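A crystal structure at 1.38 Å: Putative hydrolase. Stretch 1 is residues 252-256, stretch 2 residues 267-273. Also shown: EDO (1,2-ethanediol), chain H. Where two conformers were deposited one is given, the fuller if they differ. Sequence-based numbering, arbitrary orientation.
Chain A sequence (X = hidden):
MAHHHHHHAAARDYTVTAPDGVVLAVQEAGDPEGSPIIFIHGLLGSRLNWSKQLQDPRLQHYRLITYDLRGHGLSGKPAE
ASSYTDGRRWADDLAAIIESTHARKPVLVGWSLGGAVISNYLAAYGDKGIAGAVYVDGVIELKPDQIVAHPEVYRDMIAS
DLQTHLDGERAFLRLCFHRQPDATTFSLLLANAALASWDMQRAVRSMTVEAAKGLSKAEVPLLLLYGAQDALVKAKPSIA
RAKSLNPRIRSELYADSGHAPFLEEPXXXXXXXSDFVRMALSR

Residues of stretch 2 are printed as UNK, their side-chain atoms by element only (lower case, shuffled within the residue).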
# COMPACT_ATOMS: atom_id res chain seq x y z
N GLU A 252 -0.33 1.90 16.29
CA GLU A 252 -0.04 3.26 16.71
C GLU A 252 -0.95 4.19 15.93
O GLU A 252 -1.13 4.00 14.74
CB GLU A 252 1.43 3.63 16.46
CG GLU A 252 2.47 2.74 17.07
CD GLU A 252 2.63 2.95 18.56
OE1 GLU A 252 1.95 3.83 19.12
OE2 GLU A 252 3.46 2.22 19.16
N LEU A 253 -1.49 5.17 16.61
CA LEU A 253 -2.28 6.23 15.99
C LEU A 253 -1.46 7.50 15.94
O LEU A 253 -0.96 7.95 16.97
CB LEU A 253 -3.57 6.49 16.76
CG LEU A 253 -4.68 5.49 16.63
CD1 LEU A 253 -5.74 5.77 17.68
CD2 LEU A 253 -5.29 5.54 15.22
N TYR A 254 -1.36 8.11 14.77
CA TYR A 254 -0.73 9.42 14.62
C TYR A 254 -1.86 10.44 14.73
O TYR A 254 -2.64 10.62 13.76
CB TYR A 254 -0.02 9.56 13.27
CG TYR A 254 1.27 8.77 13.07
CD1 TYR A 254 1.59 7.64 13.83
CD2 TYR A 254 2.18 9.18 12.11
CE1 TYR A 254 2.79 6.95 13.61
CE2 TYR A 254 3.36 8.51 11.89
CZ TYR A 254 3.67 7.40 12.64
OH TYR A 254 4.88 6.76 12.38
N ALA A 255 -1.94 11.12 15.87
CA ALA A 255 -3.08 11.98 16.17
C ALA A 255 -3.39 13.03 15.10
O ALA A 255 -4.57 13.31 14.83
CB ALA A 255 -2.85 12.68 17.51
N ASP A 256 -2.35 13.61 14.51
CA ASP A 256 -2.56 14.74 13.62
C ASP A 256 -2.23 14.41 12.17
O ASP A 256 -2.03 15.29 11.35
CB ASP A 256 -1.73 15.93 14.12
CG ASP A 256 -2.13 16.37 15.53
OD1 ASP A 256 -3.34 16.33 15.85
OD2 ASP A 256 -1.24 16.74 16.32
N UNK A 267 9.40 11.99 9.41
CA UNK A 267 10.48 11.68 10.34
C UNK A 267 10.03 10.64 11.37
O UNK A 267 10.72 9.66 11.66
o UNK A 267 9.19 14.83 9.87
c UNK A 267 10.37 14.93 9.50
c UNK A 267 11.46 14.02 10.11
o UNK A 267 10.72 15.83 8.71
c UNK A 267 10.93 12.95 11.05
N UNK A 268 8.83 10.84 11.91
CA UNK A 268 8.25 9.88 12.83
C UNK A 268 8.02 8.52 12.16
O UNK A 268 8.38 7.47 12.71
n UNK A 268 4.15 9.38 15.70
c UNK A 268 6.94 10.43 13.40
n UNK A 268 2.37 10.87 15.70
n UNK A 268 2.32 8.95 17.03
c UNK A 268 6.21 9.53 14.35
c UNK A 268 4.90 10.17 14.75
c UNK A 268 2.94 9.72 16.13
N UNK A 269 7.48 8.55 10.95
CA UNK A 269 7.22 7.30 10.24
C UNK A 269 8.50 6.52 10.01
O UNK A 269 8.54 5.31 10.22
c UNK A 269 6.51 7.59 8.92
c UNK A 269 4.70 4.46 7.78
c UNK A 269 7.06 5.80 7.24
c UNK A 269 5.60 3.94 6.88
c UNK A 269 5.00 5.65 8.43
c UNK A 269 6.17 6.33 8.16
c UNK A 269 6.76 4.61 6.58
N UNK A 270 9.54 7.21 9.56
CA UNK A 270 10.78 6.52 9.23
C UNK A 270 11.45 5.96 10.47
O UNK A 270 12.10 4.91 10.42
o UNK A 270 10.25 7.24 6.64
n UNK A 270 11.93 8.73 6.46
c UNK A 270 11.74 7.45 8.49
c UNK A 270 11.23 7.81 7.12
N UNK A 271 11.32 6.68 11.59
CA UNK A 271 11.77 6.18 12.88
C UNK A 271 11.00 4.90 13.26
O UNK A 271 11.61 3.87 13.59
c UNK A 271 11.57 7.26 13.95
n UNK A 271 10.18 7.32 16.69
n UNK A 271 7.93 7.67 17.13
c UNK A 271 9.16 8.15 16.97
c UNK A 271 12.16 6.87 15.31
c UNK A 271 11.55 7.72 16.44
n UNK A 271 9.36 9.46 17.07
N UNK A 272 9.67 4.95 13.20
CA UNK A 272 8.87 3.77 13.52
C UNK A 272 9.19 2.60 12.60
O UNK A 272 9.25 1.45 13.05
o UNK A 272 5.78 5.48 14.49
c UNK A 272 6.88 4.92 14.62
c UNK A 272 7.38 4.12 13.44
o UNK A 272 7.55 4.98 15.70
N UNK A 273 9.38 2.88 11.31
CA UNK A 273 9.65 1.80 10.35
C UNK A 273 11.00 1.17 10.64
O UNK A 273 11.11 -0.07 10.73
c UNK A 273 10.00 1.32 7.85
c UNK A 273 9.59 2.35 8.92
c UNK A 273 9.93 1.96 6.46
c UNK A 273 9.10 0.05 7.91
C1 EDO H . 3.45 6.45 18.43
O1 EDO H . 4.01 7.61 19.09
C2 EDO H . 4.38 5.87 17.37
O2 EDO H . 5.00 6.89 16.58

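Position 267 carries three carbons in a row, the third bearing two oxygens, and none of these atoms touches stretch 1; the nearest, CB, is 8.8 Å from Y254 OH. That chain length with a terminal carboxylate is glutamate, E267, which takes no part in the contact.

Position 268 has three carbons, a nitrogen, and then a carbon with two further nitrogens, and this flat nitrogen-bearing end lies over one face of the Y254 ring. A guanidinium on a long arm makes it R268. All three of its first chi angles are t, so the arm is fully extended. The planes meet at 6° with centres 3.7 Å apart, a true stack; CZ sits 3.7 Å from the centroid of the Y254 ring, 24° off the normal, which adds a cation-pi component. CD of R268 lies over the same ring, also 3.7 Å from the Y254 centroid.

Position 269 shows one carbon followed by a ring of six carbons with no hydroxyl oxygen. Its CB points sideways, and the contact is made near the backbone, with Y254 OH 3.2 Å from the CA of position 269. It is phenylalanine, F269. Although Y254 OH also comes within 3.5 Å of F269 N, the angle is too poor for a hydrogen bond.

Position 270 has two carbons, the second carrying one oxygen and one nitrogen, an amide. Its CA-to-CB bond points away from stretch 1, which it does not touch. This is asparagine, N270, and both amide atoms are hydrogen-bonded elsewhere in the structure.

Position 271 repeats the guanidinium pattern and does not touch stretch 1. It is R271; its chi3 turns to p, and its end lies nearer to the strand than its sideways CA-to-CB bond would suggest.

Position 272 has two carbons, the second with two oxygens, one of which is 2.6 Å from Y254 OH. It is aspartate, D272. Its OD2 accepts a hydrogen bond from Y254 OH, while OD1 forms a salt bridge with R271 NH2 at 3.1 Å.

Position 273 has four carbons forked at the second and makes no contact with stretch 1. It is leucine, L273.

The strand and helix run nearly antiparallel, at 168°, and their axes approach no closer than 11.4 Å, so side chains must span the gap. Y254 does most of this, its ring covered on one face by R268 and its hydroxyl held by D272, one helical turn further on. An ethanediol, probably from the crystallisation liquor, links these two helix residues: R268 NE donates to EDO O2 at 2.8 Å, and EDO O2 donates to D272 OD2 at 2.6 Å. The same carboxylate oxygen thus receives both the tyrosine and the diol.

Stretch 2 (267-273) ERFNRDL
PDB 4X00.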